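PDB 6HWJ: glucosamine kinase from Streptacidiphilus jiangxiensis, which catalyses the magnesium- and ATP-dependent phosphorylation of D-glucosamine to D-glucosamine 6-phosphate, and to a lesser extent acts on glucose. Local coordinates for residues T2-L8 and P61-D65; A15-P19 and G69-S73; R271-W275 and D425-T429; R351-R356 and H419-V423. Where two conformers were deposited one is given. Numbering follows the deposited sequence.

The four contacts fall into two groups at far ends of the monomer. Contacts 1 and 2, with centres 10 Å apart, pack the N-terminal helix 5-11 and the loop after it on the sheet that holds strands 57-65 and 69-72; these strands are neighbours, and Asp65 OD2 and Arg71 NE join the two contacts in a 2.8 Å salt bridge. Contacts 3 and 4, centres 14 Å apart, share helix 422-431 in the helical part, contact 4 nested inside the loop that contact 3 closes. Contact 4 borders the sugar site: the side chain of Trp420 is about 3 Å from that of Glu409, which binds D-glucosamine. The centres of contacts 1 and 3 are 59 Å apart.

Contact 1: T2-L8 and P61-D65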
loop_
_atom_site.group_PDB
_atom_site.type_symbol
_atom_site.label_atom_id
_atom_site.label_comp_id
_atom_site.label_asym_id
_atom_site.label_seq_id
_atom_site.Cartn_x
_atom_site.Cartn_y
_atom_site.Cartn_z
ATOM N N THR A 2 32.214 17.005 -23.311
ATOM C CA THR A 2 31.457 16.947 -22.070
ATOM C C THR A 2 31.673 15.588 -21.410
ATOM O O THR A 2 31.688 14.561 -22.098
ATOM C CB THR A 2 29.966 17.167 -22.320
ATOM O OG1 THR A 2 29.589 16.530 -23.550
ATOM C CG2 THR A 2 29.641 18.659 -22.376
ATOM N N PRO A 3 31.846 15.539 -20.092
ATOM C CA PRO A 3 32.006 14.239 -19.434
ATOM C C PRO A 3 30.796 13.361 -19.705
ATOM O O PRO A 3 29.710 13.832 -20.064
ATOM C CB PRO A 3 32.125 14.591 -17.944
ATOM C CG PRO A 3 32.487 16.039 -17.906
ATOM C CD PRO A 3 31.857 16.654 -19.123
ATOM N N ASN A 4 31.001 12.059 -19.561
ATOM C CA ASN A 4 29.866 11.162 -19.563
ATOM C C ASN A 4 29.086 11.338 -18.258
ATOM O O ASN A 4 29.516 12.032 -17.329
ATOM C CB ASN A 4 30.320 9.721 -19.757
ATOM C CG ASN A 4 31.294 9.272 -18.701
ATOM O OD1 ASN A 4 31.252 9.726 -17.563
ATOM N ND2 ASN A 4 32.188 8.373 -19.077
ATOM N N TRP A 5 27.920 10.700 -18.200
ATOM C CA TRP A 5 27.097 10.802 -17.004
ATOM C C TRP A 5 27.844 10.308 -15.772
ATOM O O TRP A 5 27.688 10.870 -14.685
ATOM C CB TRP A 5 25.811 10.007 -17.194
ATOM C CG TRP A 5 24.811 10.622 -18.120
ATOM C CD1 TRP A 5 24.587 10.283 -19.423
ATOM C CD2 TRP A 5 23.877 11.663 -17.814
ATOM N NE1 TRP A 5 23.575 11.031 -19.930
ATOM C CE2 TRP A 5 23.115 11.888 -18.970
ATOM C CE3 TRP A 5 23.611 12.424 -16.674
ATOM C CZ2 TRP A 5 22.110 12.849 -19.030
ATOM C CZ3 TRP A 5 22.613 13.368 -16.731
ATOM C CH2 TRP A 5 21.876 13.578 -17.901
ATOM N N SER A 6 28.661 9.256 -15.923
ATOM C CA SER A 6 29.394 8.711 -14.785
ATOM C C SER A 6 30.325 9.748 -14.175
ATOM O O SER A 6 30.396 9.885 -12.950
ATOM C CB SER A 6 30.204 7.474 -15.209
ATOM O OG SER A 6 29.352 6.485 -15.772
ATOM N N GLU A 7 31.072 10.465 -15.016
ATOM C CA GLU A 7 31.999 11.475 -14.520
ATOM C C GLU A 7 31.263 12.651 -13.898
ATOM O O GLU A 7 31.730 13.234 -12.915
ATOM C CB GLU A 7 32.895 11.979 -15.653
ATOM C CG GLU A 7 33.789 10.939 -16.290
ATOM C CD GLU A 7 34.480 11.480 -17.537
ATOM O OE1 GLU A 7 35.711 11.704 -17.497
ATOM O OE2 GLU A 7 33.785 11.701 -18.554
ATOM N N LEU A 8 30.125 13.043 -14.470
ATOM C CA LEU A 8 29.351 14.124 -13.876
ATOM C C LEU A 8 28.847 13.731 -12.491
ATOM O O LEU A 8 28.882 14.537 -11.558
ATOM C CB LEU A 8 28.176 14.505 -14.784
ATOM C CG LEU A 8 28.504 15.303 -16.050
ATOM C CD1 LEU A 8 27.242 15.428 -16.909
ATOM C CD2 LEU A 8 29.074 16.690 -15.742
ATOM N N PRO A 61 16.371 11.325 -10.574
ATOM C CA PRO A 61 16.108 11.978 -11.854
ATOM C C PRO A 61 17.136 13.068 -12.070
ATOM O O PRO A 61 17.339 13.924 -11.206
ATOM C CB PRO A 61 14.686 12.545 -11.690
ATOM C CG PRO A 61 14.594 12.845 -10.223
ATOM C CD PRO A 61 15.436 11.778 -9.522
ATOM N N LEU A 62 17.800 13.028 -13.218
ATOM C CA LEU A 62 18.938 13.883 -13.471
ATOM C C LEU A 62 18.691 14.793 -14.665
ATOM O O LEU A 62 18.026 14.421 -15.644
ATOM C CB LEU A 62 20.206 13.054 -13.729
ATOM C CG LEU A 62 20.702 12.261 -12.525
ATOM C CD1 LEU A 62 21.613 11.142 -13.021
ATOM C CD2 LEU A 62 21.435 13.151 -11.531
ATOM N N VAL A 63 19.272 15.979 -14.585
ATOM C CA VAL A 63 19.244 16.933 -15.694
ATOM C C VAL A 63 20.603 17.605 -15.779
ATOM O O VAL A 63 21.161 18.056 -14.767
ATOM C CB VAL A 63 18.116 17.967 -15.523
ATOM C CG1 VAL A 63 18.404 18.867 -14.338
ATOM C CG2 VAL A 63 17.940 18.781 -16.809
ATOM N N ARG A 64 21.153 17.663 -16.979
ATOM C CA ARG A 64 22.370 18.435 -17.177
ATOM C C ARG A 64 22.016 19.918 -17.168
ATOM O O ARG A 64 21.061 20.346 -17.811
ATOM C CB ARG A 64 23.054 18.017 -18.472
ATOM C CG ARG A 64 23.715 16.627 -18.374
ATOM C CD ARG A 64 24.323 16.169 -19.693
ATOM N NE ARG A 64 24.859 14.810 -19.630
ATOM C CZ ARG A 64 26.116 14.482 -19.903
ATOM N NH1 ARG A 64 27.004 15.414 -20.265
ATOM N NH2 ARG A 64 26.495 13.220 -19.811
ATOM N N ASP A 65 22.748 20.700 -16.377
ATOM C CA ASP A 65 22.532 22.136 -16.274
ATOM C C ASP A 65 23.888 22.796 -16.397
ATOM O O ASP A 65 24.817 22.421 -15.677
ATOM C CB ASP A 65 21.853 22.514 -14.954
ATOM C CG ASP A 65 21.362 23.968 -14.937
ATOM O OD1 ASP A 65 22.088 24.859 -15.423
ATOM O OD2 ASP A 65 20.251 24.221 -14.422
#
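Arg64 reaches from strand 57-65 across the face of the Trp5 indole, its guanidinium plane nearly perpendicular to the ring, while its tip binds the chain just before helix 5-11, so that one side chain serves as both cation-pi partner and hydrogen-bond donor. The helix start is a capping box: Asn4, the N-cap residue, accepts from Glu7 N through OD1 at 2.7 Å, and Glu7 OE2 accepts from Asn4 N at 3.0 Å. Just ahead of the box, Pro3 O accepts from both Arg64 NH1 and Arg64 NH2, at 3.1 and 3.3 Å.

The extended Arg64 side chain, t at chi2 and chi3, runs along the indole face. Arg64 CZ is 4.1 Å from the centroid of the five-membered ring of Trp5, 12° off its normal, and Arg64 CD makes a CH-pi contact with the six-membered ring, 4.2 Å from the centroid. Trp5 also packs on Leu62, two residues back on the strand and on the same side of it, with Trp5 CZ3 3.9 Å from Leu62 CB. Leu38 of strand 34-42 and Val70 of strand 69-72 also touch Trp5, which seats the N-terminal helix on the antiparallel sheet, away from the catalytic centre. Over a face of the guanidinium lies Leu8, its CD1 3.3 Å from Arg64 CZ.

Contact 2: A15-P19 and G69-S73; sequences ALVLP and GVRRS
Leu16 lays its side chain over the backbone of strand 69-72 at the Arg71-Arg72 peptide, with Leu16 CD1 3.5 Å from Arg71 C and 3.4 Å from Arg72 N. Its t,p rotamer (chi1 -179°, chi2 70°) carries CD1 there, although the CA-CB bond points sideways, while Leu16 CD2 turns to Val70, 4.5 Å from its CG1. Residues 15-17 form the end of a 3-10 segment, with Leu18 N bonded to Ala15 O at 3.0 Å, before Leu18 turns extended. The CA path from 16 to 19 runs 20° from that of 70 to 72, and the closest alpha carbons are those of Leu16 and Arg72, 5.7 Å apart.

Arg72 points toward the loop with chi1 to chi3 all t and chi4 at -82°. Its CD lies 3.3 Å from Leu18 O, and Pro19 CA sits over a guanidinium face, 3.6 Å from Arg72 CZ. No direct hydrogen bond joins the segments; instead one water accepts from Arg72 NE and lies within hydrogen-bonding distance of Val17 O, 2.8 Å from each. Arg72 NH1 forms a salt bridge with Glu122. The post-helical loop packs along strand 69-72, paired with strand 57-65 in the N-terminal antiparallel sheet.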
loop_
_atom_site.group_PDB
_atom_site.type_symbol
_atom_site.label_atom_id
_atom_site.label_comp_id
_atom_site.label_asym_id
_atom_site.label_seq_id
_atom_site.Cartn_x
_atom_site.Cartn_y
_atom_site.Cartn_z
ATOM N N ALA A 15 24.888 15.631 -2.221
ATOM C CA ALA A 15 23.482 15.988 -2.023
ATOM C C ALA A 15 22.644 15.804 -3.280
ATOM O O ALA A 15 21.414 15.926 -3.213
ATOM C CB ALA A 15 23.382 17.453 -1.555
ATOM N N LEU A 16 23.282 15.517 -4.423
ATOM C CA LEU A 16 22.557 15.237 -5.651
ATOM C C LEU A 16 21.435 14.228 -5.432
ATOM O O LEU A 16 20.359 14.356 -6.021
ATOM C CB LEU A 16 23.539 14.714 -6.697
ATOM C CG LEU A 16 23.006 14.369 -8.089
ATOM C CD1 LEU A 16 22.614 15.634 -8.842
ATOM C CD2 LEU A 16 24.058 13.589 -8.854
ATOM N N VAL A 17 21.662 13.212 -4.588
ATOM C CA VAL A 17 20.684 12.131 -4.474
ATOM C C VAL A 17 19.462 12.503 -3.641
ATOM O O VAL A 17 18.514 11.705 -3.567
ATOM C CB VAL A 17 21.306 10.851 -3.864
ATOM C CG1 VAL A 17 22.545 10.400 -4.646
ATOM C CG2 VAL A 17 21.656 11.077 -2.409
ATOM N N LEU A 18 19.429 13.718 -3.023
ATOM C CA LEU A 18 18.353 14.045 -2.075
ATOM C C LEU A 18 17.249 14.868 -2.735
ATOM O O LEU A 18 17.537 15.926 -3.335
ATOM C CB LEU A 18 18.924 14.822 -0.890
ATOM C CG LEU A 18 19.892 14.053 0.007
ATOM C CD1 LEU A 18 20.471 14.966 1.085
ATOM C CD2 LEU A 18 19.219 12.858 0.645
ATOM N N PRO A 19 15.980 14.458 -2.619
ATOM C CA PRO A 19 14.902 15.291 -3.179
ATOM C C PRO A 19 14.846 16.690 -2.588
ATOM O O PRO A 19 14.651 17.667 -3.330
ATOM C CB PRO A 19 13.631 14.492 -2.843
ATOM C CG PRO A 19 14.092 13.109 -2.634
ATOM C CD PRO A 19 15.457 13.215 -2.032
ATOM N N GLY A 69 26.706 21.657 -13.992
ATOM C CA GLY A 69 27.089 20.418 -14.636
ATOM C C GLY A 69 25.931 19.437 -14.681
ATOM O O GLY A 69 25.357 19.163 -15.745
ATOM N N VAL A 70 25.570 18.899 -13.522
ATOM C CA VAL A 70 24.395 18.053 -13.391
ATOM C C VAL A 70 23.720 18.416 -12.080
ATOM O O VAL A 70 24.365 18.826 -11.118
ATOM C CB VAL A 70 24.741 16.557 -13.451
ATOM C CG1 VAL A 70 25.523 16.144 -12.193
ATOM C CG2 VAL A 70 23.488 15.723 -13.594
ATOM N N ARG A 71 22.409 18.275 -12.039
ATOM C CA ARG A 71 21.685 18.420 -10.789
ATOM C C ARG A 71 20.467 17.513 -10.815
ATOM O O ARG A 71 20.103 16.951 -11.845
ATOM C CB ARG A 71 21.300 19.880 -10.547
ATOM C CG ARG A 71 20.343 20.437 -11.570
ATOM C CD ARG A 71 20.067 21.946 -11.334
ATOM N NE ARG A 71 19.298 22.502 -12.439
ATOM C CZ ARG A 71 18.001 22.276 -12.635
ATOM N NH1 ARG A 71 17.322 21.507 -11.786
ATOM N NH2 ARG A 71 17.378 22.817 -13.670
ATOM N N ARG A 72 19.856 17.355 -9.654
ATOM C CA ARG A 72 18.649 16.557 -9.538
ATOM C C ARG A 72 17.472 17.324 -10.123
ATOM O O ARG A 72 17.259 18.500 -9.806
ATOM C CB ARG A 72 18.377 16.200 -8.072
ATOM C CG ARG A 72 17.244 15.212 -7.919
ATOM C CD ARG A 72 16.885 14.949 -6.446
ATOM N NE ARG A 72 15.943 13.834 -6.337
ATOM C CZ ARG A 72 14.633 13.952 -6.509
ATOM N NH1 ARG A 72 14.094 15.142 -6.781
ATOM N NH2 ARG A 72 13.846 12.881 -6.404
ATOM N N SER A 73 16.723 16.660 -10.995
ATOM C CA SER A 73 15.585 17.291 -11.630
ATOM C C SER A 73 14.564 17.768 -10.612
ATOM O O SER A 73 14.299 17.103 -9.605
ATOM C CB SER A 73 14.938 16.306 -12.604
ATOM O OG SER A 73 15.970 15.631 -13.300
HETATM O O HOH W 1 16.771 11.197 -5.730
#

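Contact 3: R271-W275 and D425-T429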
loop_
_atom_site.group_PDB
_atom_site.type_symbol
_atom_site.label_atom_id
_atom_site.label_comp_id
_atom_site.label_asym_id
_atom_site.label_seq_id
_atom_site.Cartn_x
_atom_site.Cartn_y
_atom_site.Cartn_z
ATOM N N ARG A 271 -9.989 -5.135 29.957
ATOM C CA ARG A 271 -10.756 -6.031 29.102
ATOM C C ARG A 271 -9.847 -6.801 28.153
ATOM O O ARG A 271 -10.033 -8.004 27.952
ATOM C CB ARG A 271 -11.810 -5.240 28.315
ATOM C CG ARG A 271 -13.003 -4.825 29.182
ATOM C CD ARG A 271 -14.163 -4.303 28.352
ATOM N NE ARG A 271 -13.874 -2.998 27.766
ATOM C CZ ARG A 271 -14.052 -1.837 28.394
ATOM N NH1 ARG A 271 -14.497 -1.810 29.632
ATOM N NH2 ARG A 271 -13.785 -0.694 27.773
ATOM N N LEU A 272 -8.876 -6.123 27.540
ATOM C CA LEU A 272 -7.925 -6.828 26.688
ATOM C C LEU A 272 -7.189 -7.907 27.479
ATOM O O LEU A 272 -7.018 -9.032 27.003
ATOM C CB LEU A 272 -6.929 -5.848 26.078
ATOM C CG LEU A 272 -5.809 -6.485 25.257
ATOM C CD1 LEU A 272 -6.408 -7.355 24.157
ATOM C CD2 LEU A 272 -4.898 -5.426 24.660
ATOM N N LYS A 273 -6.738 -7.575 28.685
ATOM C CA LYS A 273 -6.041 -8.569 29.506
ATOM C C LYS A 273 -6.937 -9.766 29.780
ATOM O O LYS A 273 -6.459 -10.903 29.819
ATOM C CB LYS A 273 -5.567 -7.934 30.813
ATOM C CG LYS A 273 -4.723 -8.854 31.683
ATOM C CD LYS A 273 -4.244 -8.141 32.944
ATOM C CE LYS A 273 -2.928 -7.405 32.725
ATOM N NZ LYS A 273 -1.762 -8.333 32.679
ATOM N N ALA A 274 -8.247 -9.537 29.929
ATOM C CA ALA A 274 -9.177 -10.642 30.124
ATOM C C ALA A 274 -9.442 -11.402 28.827
ATOM O O ALA A 274 -9.736 -12.601 28.868
ATOM C CB ALA A 274 -10.491 -10.119 30.704
ATOM N N TRP A 275 -9.331 -10.737 27.677
ATOM C CA TRP A 275 -9.570 -11.392 26.399
ATOM C C TRP A 275 -8.347 -12.131 25.876
ATOM O O TRP A 275 -8.490 -13.010 25.023
ATOM C CB TRP A 275 -10.000 -10.356 25.341
ATOM C CG TRP A 275 -11.338 -9.742 25.579
ATOM C CD1 TRP A 275 -12.382 -10.288 26.264
ATOM C CD2 TRP A 275 -11.785 -8.453 25.126
ATOM N NE1 TRP A 275 -13.457 -9.422 26.260
ATOM C CE2 TRP A 275 -13.110 -8.287 25.573
ATOM C CE3 TRP A 275 -11.186 -7.422 24.395
ATOM C CZ2 TRP A 275 -13.847 -7.137 25.314
ATOM C CZ3 TRP A 275 -11.922 -6.282 24.132
ATOM C CH2 TRP A 275 -13.240 -6.150 24.590
ATOM N N ASP A 425 -11.377 -1.889 21.150
ATOM C CA ASP A 425 -12.188 -2.295 22.284
ATOM C C ASP A 425 -13.625 -2.579 21.849
ATOM O O ASP A 425 -14.191 -3.632 22.179
ATOM C CB ASP A 425 -12.149 -1.218 23.366
ATOM C CG ASP A 425 -12.976 -1.591 24.588
ATOM O OD1 ASP A 425 -12.663 -2.610 25.225
ATOM O OD2 ASP A 425 -13.943 -0.852 24.904
ATOM N N LEU A 426 -14.229 -1.657 21.104
ATOM C CA LEU A 426 -15.615 -1.851 20.685
ATOM C C LEU A 426 -15.703 -2.899 19.581
ATOM O O LEU A 426 -16.641 -3.691 19.556
ATOM C CB LEU A 426 -16.217 -0.523 20.239
ATOM C CG LEU A 426 -16.292 0.529 21.359
ATOM C CD1 LEU A 426 -16.800 1.869 20.837
ATOM C CD2 LEU A 426 -17.158 0.048 22.529
ATOM N N SER A 427 -14.722 -2.935 18.674
ATOM C CA SER A 427 -14.712 -3.956 17.631
ATOM C C SER A 427 -14.670 -5.354 18.237
ATOM O O SER A 427 -15.488 -6.219 17.899
ATOM C CB SER A 427 -13.508 -3.754 16.707
ATOM O OG SER A 427 -13.485 -2.461 16.175
ATOM N N LEU A 428 -13.717 -5.593 19.154
ATOM C CA LEU A 428 -13.577 -6.911 19.761
ATOM C C LEU A 428 -14.760 -7.243 20.654
ATOM O O LEU A 428 -15.121 -8.417 20.785
ATOM C CB LEU A 428 -12.287 -7.016 20.572
ATOM C CG LEU A 428 -11.002 -7.118 19.756
ATOM C CD1 LEU A 428 -9.789 -6.924 20.652
ATOM C CD2 LEU A 428 -10.919 -8.458 19.037
ATOM N N THR A 429 -15.355 -6.233 21.290
ATOM C CA THR A 429 -16.560 -6.456 22.078
ATOM C C THR A 429 -17.650 -7.104 21.234
ATOM O O THR A 429 -18.324 -8.024 21.697
ATOM C CB THR A 429 -17.055 -5.140 22.687
ATOM O OG1 THR A 429 -16.098 -4.663 23.647
ATOM C CG2 THR A 429 -18.402 -5.353 23.386
#
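Arg271 leaves its helix with chi1 at m and chi2 at t, then bends at chi3 (m, -71°), which turns the guanidinium so that its edge faces Asp425. The carboxylate comes out to meet it through a chi1 of 180°. The result is a bidentate salt bridge with two hydrogen bonds: Arg271 NE donates to Asp425 OD1 at 2.8 Å and Arg271 NH2 to Asp425 OD2 at 2.9 Å.

One turn further along, Trp275 also takes chi1 m, and its chi2 of -26° directs the six-membered ring at the opposing helix. There Trp275 CZ3 packs 3.7 Å from Leu428 CB, while Trp275 CH2 approaches Asp425 OD1 and Asp425 O, both at 3.6 Å, and Thr429 OG1 at 3.4 Å. These segments belong to helices 266-284 and 422-431, whose local axes cross at 38° with a closest approach of 11.5 Å, a wide spacing that the large side chains of Trp275 and Arg271 bridge. This is helix-helix packing in the helical part of the kinase. Tyr410 of helix 398-416 touches Leu272, Trp275 and Leu428 and so joins both helices to a third, the one that carries the glucosamine-binding Glu409.

Thr429, with chi1 m, bends its hydroxyl back along its own helix: OG1 donates to Asp425 O at 2.6 Å, the carbonyl that also accepts from Thr429 N at 3.0 Å.

Contact 4: R351-R356 and H419-V423; sequences RVVVFR and HWVYV
Tyr422 and Phe355 make the centre of this contact, an offset stack with ring centroids 3.8 Å apart, planes at 12° and Phe355 CG 3.3 Å from Tyr422 CZ. Residues 351-356 are the last turns of a regular helix; 419-421 are 3-10, with Val423 N bonded to Trp420 O at 3.0 Å, and 422-423 are helical. The alpha carbons of Arg351 and Val423 come closest, 6.0 Å apart. Phe355 is t at chi1 (-175°) with chi2 88°, and Tyr422 is p (76°) with chi2 -87°. His419 (chi1 82°) completes an aromatic cluster: its plane is 8° from that of Phe355, but the rings are slid apart, with centroids 5.5 Å apart.

Tyr422 also packs on the helix backbone, with CE2 3.7 Å from Arg351 O and OH 3.6 Å from Val352 CA. Val352 CG2 meets Trp420 CH2 at 3.6 Å. Trp420 (chi1 t, chi2 -104°) donates from NE1 to the glucosamine-binding Glu409; with His419 it belongs to the proposed substrate specificity motif. Arg351 (chi1 and chi2 m) forms salt bridges with Asp347 and Asp430. The end of helix 335-356 thus packs against the start of helix 422-431, with Val352 also touching helix 194-207 and Trp420 helix 398-416.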
loop_
_atom_site.group_PDB
_atom_site.type_symbol
_atom_site.label_atom_id
_atom_site.label_comp_id
_atom_site.label_asym_id
_atom_site.label_seq_id
_atom_site.Cartn_x
_atom_site.Cartn_y
_atom_site.Cartn_z
ATOM N N ARG A 351 -17.115 2.632 13.939
ATOM C CA ARG A 351 -16.774 3.079 15.281
ATOM C C ARG A 351 -16.464 4.570 15.284
ATOM O O ARG A 351 -16.845 5.289 16.213
ATOM C CB ARG A 351 -15.574 2.291 15.831
ATOM C CG ARG A 351 -15.750 0.782 15.805
ATOM C CD ARG A 351 -16.956 0.306 16.552
ATOM N NE ARG A 351 -17.178 -1.129 16.321
ATOM C CZ ARG A 351 -18.208 -1.814 16.802
ATOM N NH1 ARG A 351 -19.124 -1.209 17.562
ATOM N NH2 ARG A 351 -18.329 -3.094 16.518
ATOM N N VAL A 352 -15.736 5.038 14.266
ATOM C CA VAL A 352 -15.341 6.446 14.202
ATOM C C VAL A 352 -16.571 7.344 14.032
ATOM O O VAL A 352 -16.665 8.410 14.654
ATOM C CB VAL A 352 -14.334 6.640 13.053
ATOM C CG1 VAL A 352 -14.168 8.138 12.723
ATOM C CG2 VAL A 352 -12.986 6.001 13.420
ATOM N N VAL A 353 -17.530 6.931 13.192
ATOM C CA VAL A 353 -18.743 7.729 13.003
ATOM C C VAL A 353 -19.451 7.906 14.334
ATOM O O VAL A 353 -19.864 9.011 14.695
ATOM C CB VAL A 353 -19.674 7.078 11.958
ATOM C CG1 VAL A 353 -21.058 7.743 11.962
ATOM C CG2 VAL A 353 -19.068 7.164 10.575
ATOM N N VAL A 354 -19.580 6.817 15.099
ATOM C CA VAL A 354 -20.298 6.888 16.364
ATOM C C VAL A 354 -19.550 7.763 17.354
ATOM O O VAL A 354 -20.154 8.540 18.101
ATOM C CB VAL A 354 -20.532 5.469 16.912
ATOM C CG1 VAL A 354 -21.000 5.539 18.355
ATOM C CG2 VAL A 354 -21.543 4.723 16.024
ATOM N N PHE A 355 -18.234 7.639 17.391
ATOM C CA PHE A 355 -17.419 8.362 18.357
ATOM C C PHE A 355 -17.373 9.862 18.065
ATOM O O PHE A 355 -17.367 10.682 18.996
ATOM C CB PHE A 355 -16.003 7.762 18.328
ATOM C CG PHE A 355 -15.061 8.330 19.367
ATOM C CD1 PHE A 355 -14.989 7.780 20.626
ATOM C CD2 PHE A 355 -14.188 9.356 19.041
ATOM C CE1 PHE A 355 -14.105 8.272 21.580
ATOM C CE2 PHE A 355 -13.296 9.851 19.988
ATOM C CZ PHE A 355 -13.251 9.310 21.242
ATOM N N ARG A 356 -17.347 10.242 16.789
ATOM C CA ARG A 356 -17.107 11.629 16.409
ATOM C C ARG A 356 -18.370 12.434 16.139
ATOM O O ARG A 356 -18.293 13.667 16.099
ATOM C CB ARG A 356 -16.236 11.692 15.146
ATOM C CG ARG A 356 -14.853 11.135 15.347
ATOM C CD ARG A 356 -13.991 11.344 14.113
ATOM N NE ARG A 356 -12.665 10.729 14.274
ATOM C CZ ARG A 356 -11.787 10.578 13.289
ATOM N NH1 ARG A 356 -12.070 11.008 12.075
ATOM N NH2 ARG A 356 -10.626 9.996 13.529
ATOM N N HIS A 419 -6.141 7.729 22.603
ATOM C CA HIS A 419 -7.571 7.509 22.782
ATOM C C HIS A 419 -8.133 6.520 21.772
ATOM O O HIS A 419 -9.238 6.015 21.975
ATOM C CB HIS A 419 -8.333 8.827 22.709
ATOM C CG HIS A 419 -8.613 9.291 21.324
ATOM N ND1 HIS A 419 -7.828 10.215 20.677
ATOM C CD2 HIS A 419 -9.593 8.951 20.457
ATOM C CE1 HIS A 419 -8.310 10.427 19.471
ATOM N NE2 HIS A 419 -9.378 9.669 19.311
ATOM N N TRP A 420 -7.385 6.207 20.720
ATOM C CA TRP A 420 -7.837 5.301 19.670
ATOM C C TRP A 420 -8.113 3.898 20.182
ATOM O O TRP A 420 -8.693 3.108 19.437
ATOM C CB TRP A 420 -6.774 5.298 18.554
ATOM C CG TRP A 420 -7.095 4.498 17.360
ATOM C CD1 TRP A 420 -6.569 3.275 17.027
ATOM C CD2 TRP A 420 -8.007 4.847 16.298
ATOM N NE1 TRP A 420 -7.123 2.832 15.832
ATOM C CE2 TRP A 420 -7.992 3.784 15.365
ATOM C CE3 TRP A 420 -8.825 5.960 16.046
ATOM C CZ2 TRP A 420 -8.766 3.797 14.199
ATOM C CZ3 TRP A 420 -9.611 5.964 14.891
ATOM C CH2 TRP A 420 -9.571 4.885 13.985
ATOM N N VAL A 421 -7.728 3.568 21.421
ATOM C CA VAL A 421 -8.014 2.260 21.967
ATOM C C VAL A 421 -9.498 1.918 21.927
ATOM O O VAL A 421 -9.848 0.736 22.024
ATOM C CB VAL A 421 -7.492 2.113 23.424
ATOM C CG1 VAL A 421 -5.969 2.221 23.468
ATOM C CG2 VAL A 421 -8.136 3.154 24.348
ATOM N N TYR A 422 -10.393 2.919 21.801
ATOM C CA TYR A 422 -11.818 2.607 21.797
ATOM C C TYR A 422 -12.213 1.791 20.567
ATOM O O TYR A 422 -13.170 1.017 20.627
ATOM C CB TYR A 422 -12.690 3.870 21.857
ATOM C CG TYR A 422 -12.786 4.624 20.564
ATOM C CD1 TYR A 422 -11.839 5.589 20.218
ATOM C CD2 TYR A 422 -13.839 4.387 19.674
ATOM C CE1 TYR A 422 -11.936 6.289 19.029
ATOM C CE2 TYR A 422 -13.945 5.067 18.501
ATOM C CZ TYR A 422 -13.000 6.028 18.174
ATOM O OH TYR A 422 -13.117 6.707 16.985
ATOM N N VAL A 423 -11.490 1.948 19.462
ATOM C CA VAL A 423 -11.829 1.282 18.206
ATOM C C VAL A 423 -11.679 -0.227 18.381
ATOM O O VAL A 423 -12.670 -0.957 18.208
ATOM C CB VAL A 423 -10.985 1.835 17.048
ATOM C CG1 VAL A 423 -11.248 1.076 15.747
ATOM C CG2 VAL A 423 -11.307 3.314 16.833
#